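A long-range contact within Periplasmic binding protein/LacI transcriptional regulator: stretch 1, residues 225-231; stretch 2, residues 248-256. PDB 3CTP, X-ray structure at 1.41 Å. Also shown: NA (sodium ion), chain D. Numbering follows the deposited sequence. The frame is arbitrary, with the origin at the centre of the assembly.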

# COMPACT_ATOMS: atom_id res chain seq x y z
N SER A 225 -28.53 -1.42 -3.72
CA SER A 225 -28.97 -2.54 -4.57
C SER A 225 -27.84 -3.52 -4.85
O SER A 225 -27.77 -4.14 -5.92
CB SER A 225 -29.55 -2.04 -5.89
OG SER A 225 -30.89 -1.59 -5.70
N MET A 226 -26.95 -3.66 -3.88
CA MET A 226 -25.89 -4.65 -3.96
C MET A 226 -26.48 -6.02 -4.24
O MET A 226 -25.87 -6.86 -4.90
CB MET A 226 -25.13 -4.68 -2.63
CG MET A 226 -23.89 -5.55 -2.61
SD MET A 226 -22.54 -4.99 -3.65
CE MET A 226 -21.98 -6.60 -4.25
N LYS A 227 -27.69 -6.26 -3.76
CA LYS A 227 -28.31 -7.59 -3.92
C LYS A 227 -28.52 -8.00 -5.39
O LYS A 227 -28.67 -9.19 -5.70
CB LYS A 227 -29.64 -7.65 -3.16
CG LYS A 227 -30.77 -6.89 -3.83
CD LYS A 227 -32.08 -7.05 -3.04
CE LYS A 227 -33.04 -5.90 -3.32
NZ LYS A 227 -34.25 -5.98 -2.44
N ASP A 228 -28.53 -7.02 -6.29
CA ASP A 228 -28.77 -7.27 -7.71
C ASP A 228 -27.47 -7.55 -8.48
O ASP A 228 -27.52 -7.96 -9.64
CB ASP A 228 -29.43 -6.05 -8.36
CG ASP A 228 -30.83 -5.78 -7.84
OD1 ASP A 228 -31.46 -6.69 -7.26
OD2 ASP A 228 -31.30 -4.63 -8.03
N ILE A 229 -26.31 -7.32 -7.86
CA ILE A 229 -25.05 -7.37 -8.62
C ILE A 229 -24.75 -8.80 -9.05
O ILE A 229 -24.17 -9.02 -10.12
CB ILE A 229 -23.90 -6.80 -7.76
CG1 ILE A 229 -24.17 -5.32 -7.44
CG2 ILE A 229 -22.54 -6.99 -8.42
CD1 ILE A 229 -24.16 -4.39 -8.64
N VAL A 230 -25.16 -9.77 -8.24
CA VAL A 230 -24.93 -11.16 -8.60
C VAL A 230 -25.64 -11.50 -9.90
O VAL A 230 -25.30 -12.49 -10.56
CB VAL A 230 -25.39 -12.14 -7.50
CG1 VAL A 230 -26.89 -12.11 -7.36
CG2 VAL A 230 -24.90 -13.56 -7.82
N ASN A 231 -26.62 -10.69 -10.30
CA ASN A 231 -27.40 -11.01 -11.51
C ASN A 231 -26.64 -10.77 -12.82
O ASN A 231 -27.05 -11.24 -13.88
CB ASN A 231 -28.72 -10.22 -11.55
CG ASN A 231 -29.71 -10.72 -10.51
OD1 ASN A 231 -29.65 -11.87 -10.09
ND2 ASN A 231 -30.61 -9.84 -10.10
N ARG A 248 -15.04 -8.51 -2.17
CA ARG A 248 -15.29 -8.68 -0.72
C ARG A 248 -16.78 -8.55 -0.44
O ARG A 248 -17.36 -9.35 0.33
CB ARG A 248 -14.54 -7.61 0.08
CG ARG A 248 -15.16 -7.32 1.50
CD ARG A 248 -14.32 -6.23 2.20
NE ARG A 248 -14.75 -5.92 3.57
CZ ARG A 248 -15.57 -4.92 3.87
NH1 ARG A 248 -16.08 -4.17 2.91
NH2 ARG A 248 -15.89 -4.68 5.15
N ALA A 249 -17.41 -7.56 -1.07
CA ALA A 249 -18.85 -7.35 -0.88
C ALA A 249 -19.65 -8.53 -1.40
O ALA A 249 -20.61 -8.95 -0.77
CB ALA A 249 -19.31 -6.08 -1.55
N LEU A 250 -19.27 -9.04 -2.57
CA LEU A 250 -19.96 -10.21 -3.13
C LEU A 250 -19.78 -11.43 -2.23
O LEU A 250 -20.76 -12.17 -1.97
CB LEU A 250 -19.42 -10.50 -4.55
CG LEU A 250 -19.86 -9.51 -5.63
CD1 LEU A 250 -19.06 -9.68 -6.90
CD2 LEU A 250 -21.36 -9.62 -5.93
N LYS A 251 -18.55 -11.65 -1.74
CA LYS A 251 -18.29 -12.79 -0.85
C LYS A 251 -19.15 -12.71 0.43
O LYS A 251 -19.65 -13.75 0.93
CB LYS A 251 -16.80 -12.86 -0.48
CG LYS A 251 -15.88 -13.36 -1.59
CD LYS A 251 -14.42 -13.15 -1.18
CE LYS A 251 -13.45 -13.70 -2.20
NZ LYS A 251 -12.04 -13.61 -1.67
N LYS A 252 -19.32 -11.51 0.97
CA LYS A 252 -20.12 -11.34 2.19
C LYS A 252 -21.56 -11.79 1.96
O LYS A 252 -22.26 -12.18 2.90
CB LYS A 252 -20.11 -9.89 2.65
CG LYS A 252 -18.77 -9.38 3.17
CD LYS A 252 -18.28 -10.20 4.35
CE LYS A 252 -17.29 -9.41 5.19
NZ LYS A 252 -16.47 -10.30 6.06
N ARG A 253 -22.00 -11.76 0.71
CA ARG A 253 -23.37 -12.14 0.38
C ARG A 253 -23.42 -13.59 -0.08
O ARG A 253 -24.45 -14.04 -0.58
CB ARG A 253 -23.94 -11.28 -0.75
CG ARG A 253 -23.45 -9.86 -0.86
CD ARG A 253 -24.58 -8.87 -0.70
NE ARG A 253 -25.86 -9.32 -1.23
CZ ARG A 253 -27.04 -8.86 -0.81
NH1 ARG A 253 -27.08 -7.92 0.14
NH2 ARG A 253 -28.17 -9.32 -1.32
N GLY A 254 -22.32 -14.31 0.04
CA GLY A 254 -22.30 -15.72 -0.35
C GLY A 254 -22.20 -15.99 -1.83
O GLY A 254 -22.48 -17.10 -2.29
N VAL A 255 -21.79 -14.98 -2.60
CA VAL A 255 -21.70 -15.12 -4.06
C VAL A 255 -20.46 -15.92 -4.44
O VAL A 255 -19.39 -15.74 -3.85
CB VAL A 255 -21.70 -13.72 -4.75
CG1 VAL A 255 -21.39 -13.83 -6.23
CG2 VAL A 255 -23.04 -13.06 -4.56
N SER A 256 -20.61 -16.83 -5.41
CA SER A 256 -19.50 -17.66 -5.85
C SER A 256 -18.91 -17.05 -7.11
O SER A 256 -19.62 -16.79 -8.08
CB SER A 256 -19.95 -19.11 -6.13
OG SER A 256 -20.08 -19.81 -4.91
NA NA D . -24.61 -13.88 -12.35
O HOH W 1 -26.28 -15.26 -11.78
O HOH W 2 -24.97 -14.80 -14.37

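Contact between residues 225-231 and a helix with the turn that follows it, residues 248-256, in a periplasmic binding protein/LacI-type regulator. The two stretches bury 347 Å² between them, both sides summed, and no hydrogen bond crosses the contact; it rests on apolar packing and on the lie of one long arginine. Met226, Arg253 and Leu250 cover the most surface.

Met226 points its CA-to-CB bond toward the helix, and its chain (chi1 t, chi2 p, chi3 -141°) carries the terminal methyl up to two helix residues. There Met226 CE lies 3.8 Å from Ala249 CB and 3.5 Å from Leu250 CD2. The small side chain of Ala249, itself directed toward stretch 1, thus meets the methionine methyl at van der Waals distance. Further back along the same side chain, Met226 CG lies 3.9 Å from Arg253 CD, so the methionine also packs against the aliphatic part of the arginine.

Leu250 starts out sideways, but its end comes nearer to stretch 1. With chi1 m and chi2 t, CD2 becomes a shared point of contact: besides Met226 CE it touches Ile229 CG2, with Leu250 CD2 to Ile229 CG2 at 3.8 Å. Ile229 sets out toward the helix although its end leads away, which leaves the CG2 branch at the contact while CD1 lies farther off. Both Leu250 and Ile229 are buried.

Arg253 points its CA-to-CB bond toward stretch 1. Its first three chi angles, -31°, -119° and -34°, all fall between the usual wells, and the side chain runs alongside Met226 and Lys227. One face of the guanidinium is covered by Met226 C and Lys227 CA. Lys227 CB and Arg253 NH2 are modelled only 2.9 Å apart, too close for a carbon and a nitrogen, so the detailed placement of this end deserves caution. The lysine's own end leads away.

Beyond the helix, Val255 points toward stretch 1 and closes the contact against Val230, with Val255 CG2 3.8 Å from Val230 CG2. The turn that brings it there is held by Val255 N to Leu250 O (3.1 Å) and Gly254 N to Lys251 O (2.9 Å); Gly254 has phi 78°, a positive value that favours glycine. Val230 has a second role through its backbone: Val230 O binds the sodium ion NA at 2.4 Å, together with two waters and atoms elsewhere in the structure.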